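Putative polysaccharide binding proteins (DUF1812) (Bacteroides thetaiotaomicron VPI-5482, PDB 3GF8) probably serves as a fimbrial assembly or anchor component of the FimB/Mfa2 family, a lipoprotein associated with the outer membrane. Local coordinates at residues A[118-130]-A[140-152]. Residues are numbered along the deposited sequence; the frame is centred on the assembly and turned at random.
Sequences KRMETLWYGEVIN and TETINLIRDTKIV
Y125 and I146 sit opposite each other as a hydrogen-bonded antiparallel pair in the beta hairpin formed by strands 124-133 and 139-158. Y125 N gives a nearly straight bond to I146 O (2.8 Å), and I146 N returns one to Y125 O. W124 with R147 and G126 with L145 flank them as non-hydrogen-bonded pairs. T122 CG2 touches both the indole and the guanidinium, lying over one face of the W124 ring, offset toward its rim, and over one face of the R147 guanidinium, 3.5 Å from NE. CG of R147 is anti to its backbone N (chi1 -172°) and the chain runs extended to NE, which carries it across T122 at about a right angle; R147 NE donates to T149 O (3.0 Å). The absence of a side chain at G126 lets I143 CG2 come to 3.5 Å from G126 CA. Further along, E127 and N144 lie side by side, their carboxylate and amide planes turned 51° apart; N144 ND2 bonds to E127 OE2, modelled at 2.5 Å, shorter than such bonds normally run and so doubtful in its exact length, while N144 OD1 is taken by K21. Water bridges E127 O to N144 N, and another joins N130 O to E141 OE1, with E141 OE2 bonded to Q139 NE2.

Strand 75-83 pairs along the other edge of 124-133. The strand 139-158 breaks at D148 and T149, where D148 N bonds to L123 O and D148 OD1 reaches N185. T149 OG1, turned to a position between the backbone N and the carbonyl carbon (chi1 48°), accepts from L123 N at 3.1 Å and shares a water with T122 OG1.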
ATOM      1  N   LYS A 118       9.751  -6.757  -7.764  1.00 29.79           N
ATOM      2  CA  LYS A 118       8.732  -7.782  -7.878  1.00 28.88           C
ATOM      3  C   LYS A 118       7.357  -7.153  -7.624  1.00 28.56           C
ATOM      4  O   LYS A 118       7.258  -6.110  -6.978  1.00 25.90           O
ATOM      5  CB  LYS A 118       8.988  -8.905  -6.868  1.00 26.82           C
ATOM      6  CG  LYS A 118       8.572  -8.551  -5.451  1.00 38.09           C
ATOM      7  CD  LYS A 118       8.882  -9.664  -4.408  1.00 42.02           C
ATOM      8  CE  LYS A 118      10.130  -9.359  -3.570  1.00 47.15           C
ATOM      9  NZ  LYS A 118      10.313 -10.296  -2.372  1.00 49.98           N
ATOM     10  N   ARG A 119       6.296  -7.783  -8.104  1.00 27.17           N
ATOM     11  CA  ARG A 119       4.978  -7.352  -7.696  1.00 28.12           C
ATOM     12  C   ARG A 119       4.666  -8.013  -6.370  1.00 25.77           C
ATOM     13  O   ARG A 119       4.542  -9.194  -6.331  1.00 24.09           O
ATOM     14  CB  ARG A 119       3.890  -7.672  -8.726  1.00 27.06           C
ATOM     15  CG  ARG A 119       2.518  -7.148  -8.247  1.00 34.99           C
ATOM     16  CD  ARG A 119       1.493  -7.245  -9.316  1.00 47.20           C
ATOM     17  NE  ARG A 119       1.266  -8.640  -9.678  1.00 56.23           N
ATOM     18  CZ  ARG A 119       0.607  -9.069 -10.762  1.00 54.44           C
ATOM     19  NH1 ARG A 119       0.073  -8.223 -11.643  1.00 50.87           N
ATOM     20  NH2 ARG A 119       0.481 -10.374 -10.958  1.00 51.13           N
HETATM   21  N   MSE A 120       4.583  -7.258  -5.273  1.00 24.96           N
HETATM   22  CA  MSE A 120       4.250  -7.850  -3.975  1.00 24.93           C
HETATM   23  C   MSE A 120       2.796  -8.301  -3.905  1.00 25.00           C
HETATM   24  O   MSE A 120       1.921  -7.625  -4.423  1.00 25.61           O
HETATM   25  CB  MSE A 120       4.441  -6.857  -2.853  1.00 25.48           C
HETATM   26  CG  MSE A 120       5.826  -6.712  -2.429  1.00 34.63           C
HETATM   27 SE   MSE A 120       6.508  -5.140  -3.229  0.75 34.94          SE
HETATM   28  CE  MSE A 120       5.877  -4.017  -1.924  1.00  9.18           C
ATOM     29  N   GLU A 121       2.542  -9.411  -3.222  1.00 22.70           N
ATOM     30  CA  GLU A 121       1.171  -9.751  -2.823  1.00 23.66           C
ATOM     31  C   GLU A 121       0.621  -8.611  -1.955  1.00 24.06           C
ATOM     32  O   GLU A 121       1.355  -7.996  -1.112  1.00 23.76           O
ATOM     33  CB  GLU A 121       1.114 -11.107  -2.108  1.00 24.12           C
ATOM     34  CG  GLU A 121       1.673 -11.141  -0.681  1.00 19.98           C
ATOM     35  CD  GLU A 121       3.179 -11.336  -0.568  1.00 21.97           C
ATOM     36  OE1 GLU A 121       3.900 -11.219  -1.566  1.00 27.10           O
ATOM     37  OE2 GLU A 121       3.657 -11.622   0.557  1.00 22.61           O
ATOM     38  N   THR A 122      -0.637  -8.280  -2.216  1.00 24.46           N
ATOM     39  CA  THR A 122      -1.261  -7.098  -1.665  1.00 25.41           C
ATOM     40  C   THR A 122      -1.386  -7.262  -0.165  1.00 26.39           C
ATOM     41  O   THR A 122      -1.740  -8.353   0.338  1.00 22.49           O
ATOM     42  CB  THR A 122      -2.623  -6.834  -2.296  1.00 27.44           C
ATOM     43  OG1 THR A 122      -2.412  -6.530  -3.670  1.00 20.87           O
ATOM     44  CG2 THR A 122      -3.362  -5.658  -1.605  1.00 17.56           C
ATOM     45  N   LEU A 123      -1.020  -6.171   0.515  1.00 22.17           N
ATOM     46  CA  LEU A 123      -0.934  -6.122   1.947  1.00 27.48           C
ATOM     47  C   LEU A 123      -1.988  -5.161   2.528  1.00 26.54           C
ATOM     48  O   LEU A 123      -2.092  -4.016   2.068  1.00 24.18           O
ATOM     49  CB  LEU A 123       0.457  -5.641   2.356  1.00 26.76           C
ATOM     50  CG  LEU A 123       0.696  -5.616   3.859  1.00 23.42           C
ATOM     51  CD1 LEU A 123       0.733  -7.054   4.388  1.00 23.18           C
ATOM     52  CD2 LEU A 123       1.994  -4.870   4.149  1.00 17.41           C
ATOM     53  N   TRP A 124      -2.757  -5.645   3.510  1.00 24.21           N
ATOM     54  CA  TRP A 124      -3.697  -4.789   4.261  1.00 26.33           C
ATOM     55  C   TRP A 124      -3.366  -4.764   5.746  1.00 26.54           C
ATOM     56  O   TRP A 124      -2.975  -5.787   6.327  1.00 25.23           O
ATOM     57  CB  TRP A 124      -5.160  -5.266   4.124  1.00 28.20           C
ATOM     58  CG  TRP A 124      -5.789  -5.160   2.767  1.00 23.26           C
ATOM     59  CD1 TRP A 124      -6.575  -4.147   2.308  1.00 27.69           C
ATOM     60  CD2 TRP A 124      -5.742  -6.139   1.714  1.00 26.48           C
ATOM     61  NE1 TRP A 124      -7.003  -4.422   1.025  1.00 21.26           N
ATOM     62  CE2 TRP A 124      -6.502  -5.632   0.634  1.00 24.34           C
ATOM     63  CE3 TRP A 124      -5.117  -7.380   1.568  1.00 24.03           C
ATOM     64  CZ2 TRP A 124      -6.641  -6.322  -0.579  1.00 22.04           C
ATOM     65  CZ3 TRP A 124      -5.267  -8.072   0.357  1.00 23.05           C
ATOM     66  CH2 TRP A 124      -6.032  -7.537  -0.690  1.00 28.34           C
ATOM     67  N   TYR A 125      -3.557  -3.586   6.351  1.00 28.30           N
ATOM     68  CA  TYR A 125      -3.366  -3.367   7.784  1.00 25.09           C
ATOM     69  C   TYR A 125      -4.724  -3.346   8.468  1.00 25.81           C
ATOM     70  O   TYR A 125      -5.667  -2.719   7.990  1.00 22.80           O
ATOM     71  CB  TYR A 125      -2.626  -2.050   8.011  1.00 24.83           C
ATOM     72  CG  TYR A 125      -2.611  -1.636   9.449  1.00 23.94           C
ATOM     73  CD1 TYR A 125      -1.749  -2.248  10.357  1.00 16.48           C
ATOM     74  CD2 TYR A 125      -3.461  -0.632   9.918  1.00 24.24           C
ATOM     75  CE1 TYR A 125      -1.734  -1.876  11.696  1.00 28.59           C
ATOM     76  CE2 TYR A 125      -3.449  -0.242  11.253  1.00 27.11           C
ATOM     77  CZ  TYR A 125      -2.598  -0.880  12.147  1.00 29.27           C
ATOM     78  OH  TYR A 125      -2.600  -0.520  13.466  1.00 21.97           O
ATOM     79  N   GLY A 126      -4.832  -4.072   9.578  1.00 26.87           N
ATOM     80  CA  GLY A 126      -6.074  -4.170  10.321  1.00 26.60           C
ATOM     81  C   GLY A 126      -5.909  -3.330  11.542  1.00 27.02           C
ATOM     82  O   GLY A 126      -5.066  -3.640  12.381  1.00 27.35           O
ATOM     83  N   GLU A 127      -6.717  -2.278  11.657  1.00 24.57           N
ATOM     84  CA  GLU A 127      -6.548  -1.314  12.743  1.00 24.99           C
ATOM     85  C   GLU A 127      -6.836  -1.941  14.117  1.00 25.74           C
ATOM     86  O   GLU A 127      -7.603  -2.937  14.230  1.00 25.32           O
ATOM     87  CB  GLU A 127      -7.446  -0.094  12.532  1.00 26.33           C
ATOM     88  CG  GLU A 127      -7.445   0.430  11.099  1.00 30.36           C
ATOM     89  CD  GLU A 127      -8.211   1.725  10.970  1.00 29.71           C
ATOM     90  OE1 GLU A 127      -7.706   2.743  11.461  1.00 25.95           O
ATOM     91  OE2 GLU A 127      -9.297   1.732  10.363  1.00 34.34           O
ATOM     92  N   VAL A 128      -6.186  -1.375  15.140  1.00 23.63           N
ATOM     93  CA  VAL A 128      -6.264  -1.872  16.519  1.00 25.41           C
ATOM     94  C   VAL A 128      -7.647  -1.576  17.108  1.00 26.20           C
ATOM     95  O   VAL A 128      -8.129  -0.468  16.977  1.00 28.89           O
ATOM     96  CB  VAL A 128      -5.197  -1.208  17.427  1.00 25.04           C
ATOM     97  CG1 VAL A 128      -5.392  -1.602  18.909  1.00 26.49           C
ATOM     98  CG2 VAL A 128      -3.826  -1.543  16.969  1.00 18.98           C
ATOM     99  N   ILE A 129      -8.279  -2.566  17.730  1.00 28.09           N
ATOM    100  CA  ILE A 129      -9.548  -2.360  18.427  1.00 28.14           C
ATOM    101  C   ILE A 129      -9.473  -2.862  19.877  1.00 29.50           C
ATOM    102  O   ILE A 129      -8.714  -3.795  20.204  1.00 28.38           O
ATOM    103  CB  ILE A 129     -10.697  -3.062  17.689  1.00 31.16           C
ATOM    104  CG1 ILE A 129     -10.413  -4.566  17.551  1.00 26.81           C
ATOM    105  CG2 ILE A 129     -10.907  -2.438  16.292  1.00 21.62           C
ATOM    106  CD1 ILE A 129     -11.648  -5.385  17.209  1.00 21.12           C
ATOM    107  N   ASN A 130     -10.248  -2.237  20.757  1.00 29.17           N
ATOM    108  CA  ASN A 130     -10.378  -2.720  22.131  1.00 28.64           C
ATOM    109  C   ASN A 130     -11.535  -3.660  22.185  1.00 26.48           C
ATOM    110  O   ASN A 130     -12.564  -3.365  21.651  1.00 30.49           O
ATOM    111  CB  ASN A 130     -10.603  -1.564  23.091  1.00 28.28           C
ATOM    112  CG  ASN A 130      -9.410  -0.658  23.149  1.00 32.36           C
ATOM    113  OD1 ASN A 130      -8.320  -1.087  23.533  1.00 38.07           O
ATOM    114  ND2 ASN A 130      -9.590   0.602  22.732  1.00 32.46           N
ATOM    115  N   THR A 140     -19.573 -10.339  17.962  1.00 26.84           N
ATOM    116  CA  THR A 140     -18.732 -10.232  16.767  1.00 24.29           C
ATOM    117  C   THR A 140     -18.002  -8.883  16.727  1.00 25.77           C
ATOM    118  O   THR A 140     -18.642  -7.842  16.662  1.00 26.91           O
ATOM    119  CB  THR A 140     -19.576 -10.383  15.505  1.00 23.31           C
ATOM    120  OG1 THR A 140     -20.185 -11.677  15.498  1.00 28.89           O
ATOM    121  CG2 THR A 140     -18.741 -10.206  14.218  1.00 23.56           C
ATOM    122  N   GLU A 141     -16.670  -8.896  16.698  1.00 22.95           N
ATOM    123  CA  GLU A 141     -15.905  -7.664  16.532  1.00 25.50           C
ATOM    124  C   GLU A 141     -15.607  -7.448  15.035  1.00 24.41           C
ATOM    125  O   GLU A 141     -15.625  -8.391  14.236  1.00 25.37           O
ATOM    126  CB  GLU A 141     -14.603  -7.730  17.318  1.00 26.34           C
ATOM    127  CG  GLU A 141     -14.772  -8.103  18.790  1.00 32.51           C
ATOM    128  CD  GLU A 141     -15.424  -7.006  19.615  1.00 34.82           C
ATOM    129  OE1 GLU A 141     -15.293  -5.806  19.258  1.00 25.57           O
ATOM    130  OE2 GLU A 141     -16.060  -7.362  20.624  1.00 38.46           O
ATOM    131  N   THR A 142     -15.331  -6.217  14.658  1.00 22.09           N
ATOM    132  CA  THR A 142     -14.980  -5.912  13.270  1.00 24.84           C
ATOM    133  C   THR A 142     -13.570  -5.329  13.131  1.00 24.18           C
ATOM    134  O   THR A 142     -13.236  -4.295  13.754  1.00 24.53           O
ATOM    135  CB  THR A 142     -15.954  -4.882  12.656  1.00 23.79           C
ATOM    136  OG1 THR A 142     -17.301  -5.318  12.841  1.00 28.14           O
ATOM    137  CG2 THR A 142     -15.667  -4.693  11.161  1.00 18.78           C
ATOM    138  N   ILE A 143     -12.765  -5.954  12.290  1.00 24.61           N
ATOM    139  CA  ILE A 143     -11.466  -5.386  11.911  1.00 25.20           C
ATOM    140  C   ILE A 143     -11.592  -4.581  10.614  1.00 26.50           C
ATOM    141  O   ILE A 143     -12.131  -5.044   9.622  1.00 23.77           O
ATOM    142  CB  ILE A 143     -10.366  -6.441  11.789  1.00 25.41           C
ATOM    143  CG1 ILE A 143     -10.092  -7.058  13.173  1.00 21.51           C
ATOM    144  CG2 ILE A 143      -9.059  -5.783  11.314  1.00 22.28           C
ATOM    145  CD1 ILE A 143      -9.300  -6.058  14.142  1.00 18.35           C
ATOM    146  N   ASN A 144     -11.118  -3.342  10.666  1.00 26.43           N
ATOM    147  CA  ASN A 144     -11.114  -2.476   9.504  1.00 27.09           C
ATOM    148  C   ASN A 144      -9.754  -2.479   8.779  1.00 25.16           C
ATOM    149  O   ASN A 144      -8.735  -2.180   9.387  1.00 24.55           O
ATOM    150  CB  ASN A 144     -11.474  -1.054   9.892  1.00 25.54           C
ATOM    151  CG  ASN A 144     -11.634  -0.183   8.700  1.00 22.96           C
ATOM    152  OD1 ASN A 144     -12.418  -0.481   7.815  1.00 28.69           O
ATOM    153  ND2 ASN A 144     -10.837   0.867   8.627  1.00 28.00           N
ATOM    154  N   LEU A 145      -9.785  -2.791   7.483  1.00 23.98           N
ATOM    155  CA  LEU A 145      -8.568  -3.013   6.689  1.00 26.10           C
ATOM    156  C   LEU A 145      -8.250  -1.836   5.794  1.00 27.02           C
ATOM    157  O   LEU A 145      -9.143  -1.303   5.091  1.00 25.59           O
ATOM    158  CB  LEU A 145      -8.703  -4.261   5.802  1.00 22.70           C
ATOM    159  CG  LEU A 145      -8.767  -5.560   6.578  1.00 26.49           C
ATOM    160  CD1 LEU A 145      -9.012  -6.784   5.620  1.00 25.61           C
ATOM    161  CD2 LEU A 145      -7.512  -5.677   7.405  1.00 19.84           C
ATOM    162  N   ILE A 146      -6.969  -1.482   5.798  1.00 26.41           N
ATOM    163  CA  ILE A 146      -6.418  -0.384   5.013  1.00 24.67           C
ATOM    164  C   ILE A 146      -5.327  -0.922   4.095  1.00 25.65           C
ATOM    165  O   ILE A 146      -4.375  -1.577   4.561  1.00 26.54           O
ATOM    166  CB  ILE A 146      -5.807   0.665   5.973  1.00 27.60           C
ATOM    167  CG1 ILE A 146      -6.923   1.293   6.838  1.00 30.06           C
ATOM    168  CG2 ILE A 146      -5.030   1.752   5.204  1.00 21.19           C
ATOM    169  CD1 ILE A 146      -6.410   2.220   7.825  1.00 34.13           C
ATOM    170  N   ARG A 147      -5.427  -0.615   2.804  1.00 24.85           N
ATOM    171  CA  ARG A 147      -4.488  -1.145   1.847  1.00 25.14           C
ATOM    172  C   ARG A 147      -3.214  -0.375   1.909  1.00 25.03           C
ATOM    173  O   ARG A 147      -3.225   0.859   1.869  1.00 23.76           O
ATOM    174  CB  ARG A 147      -5.044  -1.143   0.425  1.00 25.62           C
ATOM    175  CG  ARG A 147      -4.136  -1.861  -0.530  1.00 24.84           C
ATOM    176  CD  ARG A 147      -4.815  -2.239  -1.848  1.00 25.46           C
ATOM    177  NE  ARG A 147      -3.812  -2.447  -2.888  1.00 21.14           N
ATOM    178  CZ  ARG A 147      -4.083  -2.790  -4.136  1.00 24.72           C
ATOM    179  NH1 ARG A 147      -5.331  -2.939  -4.550  1.00 24.45           N
ATOM    180  NH2 ARG A 147      -3.097  -2.976  -4.986  1.00 27.24           N
ATOM    181  N   ASP A 148      -2.102  -1.112   2.011  1.00 24.50           N
ATOM    182  CA  ASP A 148      -0.789  -0.494   2.209  1.00 24.19           C
ATOM    183  C   ASP A 148       0.102  -0.528   0.961  1.00 23.41           C
ATOM    184  O   ASP A 148       1.046   0.281   0.819  1.00 24.95           O
ATOM    185  CB  ASP A 148      -0.060  -1.215   3.360  1.00 27.17           C
ATOM    186  CG  ASP A 148      -0.422  -0.674   4.741  1.00 24.56           C
ATOM    187  OD1 ASP A 148      -1.179   0.316   4.859  1.00 24.39           O
ATOM    188  OD2 ASP A 148       0.073  -1.257   5.725  1.00 26.42           O
ATOM    189  N   THR A 149      -0.152  -1.487   0.079  1.00 23.32           N
ATOM    190  CA  THR A 149       0.630  -1.625  -1.128  1.00 20.94           C
ATOM    191  C   THR A 149      -0.086  -0.886  -2.271  1.00 24.28           C
ATOM    192  O   THR A 149      -1.323  -0.907  -2.375  1.00 25.31           O
ATOM    193  CB  THR A 149       0.885  -3.083  -1.461  1.00 20.67           C
ATOM    194  OG1 THR A 149      -0.330  -3.816  -1.369  1.00 19.53           O
ATOM    195  CG2 THR A 149       1.914  -3.671  -0.502  1.00 23.12           C
ATOM    196  N   LYS A 150       0.711  -0.211  -3.102  1.00 23.02           N
ATOM    197  CA  LYS A 150       0.192   0.701  -4.105  1.00 25.89           C
ATOM    198  C   LYS A 150       0.781   0.349  -5.491  1.00 25.36           C
ATOM    199  O   LYS A 150       2.003   0.247  -5.677  1.00 25.86           O
ATOM    200  CB  LYS A 150       0.528   2.136  -3.690  1.00 24.15           C
ATOM    201  CG  LYS A 150       0.044   2.496  -2.306  1.00 27.75           C
ATOM    202  CD  LYS A 150      -1.513   2.571  -2.219  1.00 26.27           C
ATOM    203  CE  LYS A 150      -2.024   2.349  -0.802  1.00 29.51           C
ATOM    204  NZ  LYS A 150      -3.506   2.634  -0.656  1.00 20.10           N
ATOM    205  N   ILE A 151      -0.096   0.159  -6.456  1.00 25.58           N
ATOM    206  CA  ILE A 151       0.307  -0.222  -7.782  1.00 27.51           C
ATOM    207  C   ILE A 151       0.174   1.025  -8.644  1.00 30.42           C
ATOM    208  O   ILE A 151      -0.802   1.777  -8.525  1.00 32.04           O
ATOM    209  CB  ILE A 151      -0.534  -1.395  -8.269  1.00 27.52           C
ATOM    210  CG1 ILE A 151      -0.211  -2.625  -7.387  1.00 31.14           C
ATOM    211  CG2 ILE A 151      -0.244  -1.666  -9.742  1.00 25.99           C
ATOM    212  CD1 ILE A 151      -0.934  -3.852  -7.732  1.00 30.53           C
ATOM    213  N   VAL A 152       1.179   1.284  -9.466  1.00 30.59           N
ATOM    214  CA  VAL A 152       1.156   2.473 -10.329  1.00 31.68           C
ATOM    215  C   VAL A 152       1.592   2.081 -11.731  1.00 32.92           C
ATOM    216  O   VAL A 152       2.592   1.381 -11.895  1.00 36.39           O
ATOM    217  CB  VAL A 152       2.037   3.626  -9.818  1.00 28.47           C
ATOM    218  CG1 VAL A 152       1.930   3.782  -8.333  1.00 34.36           C
ATOM    219  CG2 VAL A 152       3.443   3.402 -10.187  1.00 41.15           C
TER
HETATM  220  O   HOH W   1      -0.766  -4.336  -4.023  1.00 20.06           O
HETATM  221  O   HOH W   2     -10.017  -2.407  13.048  1.00 24.78           O
HETATM  222  O   HOH W   3     -14.891  -3.400  20.270  1.00 44.51           O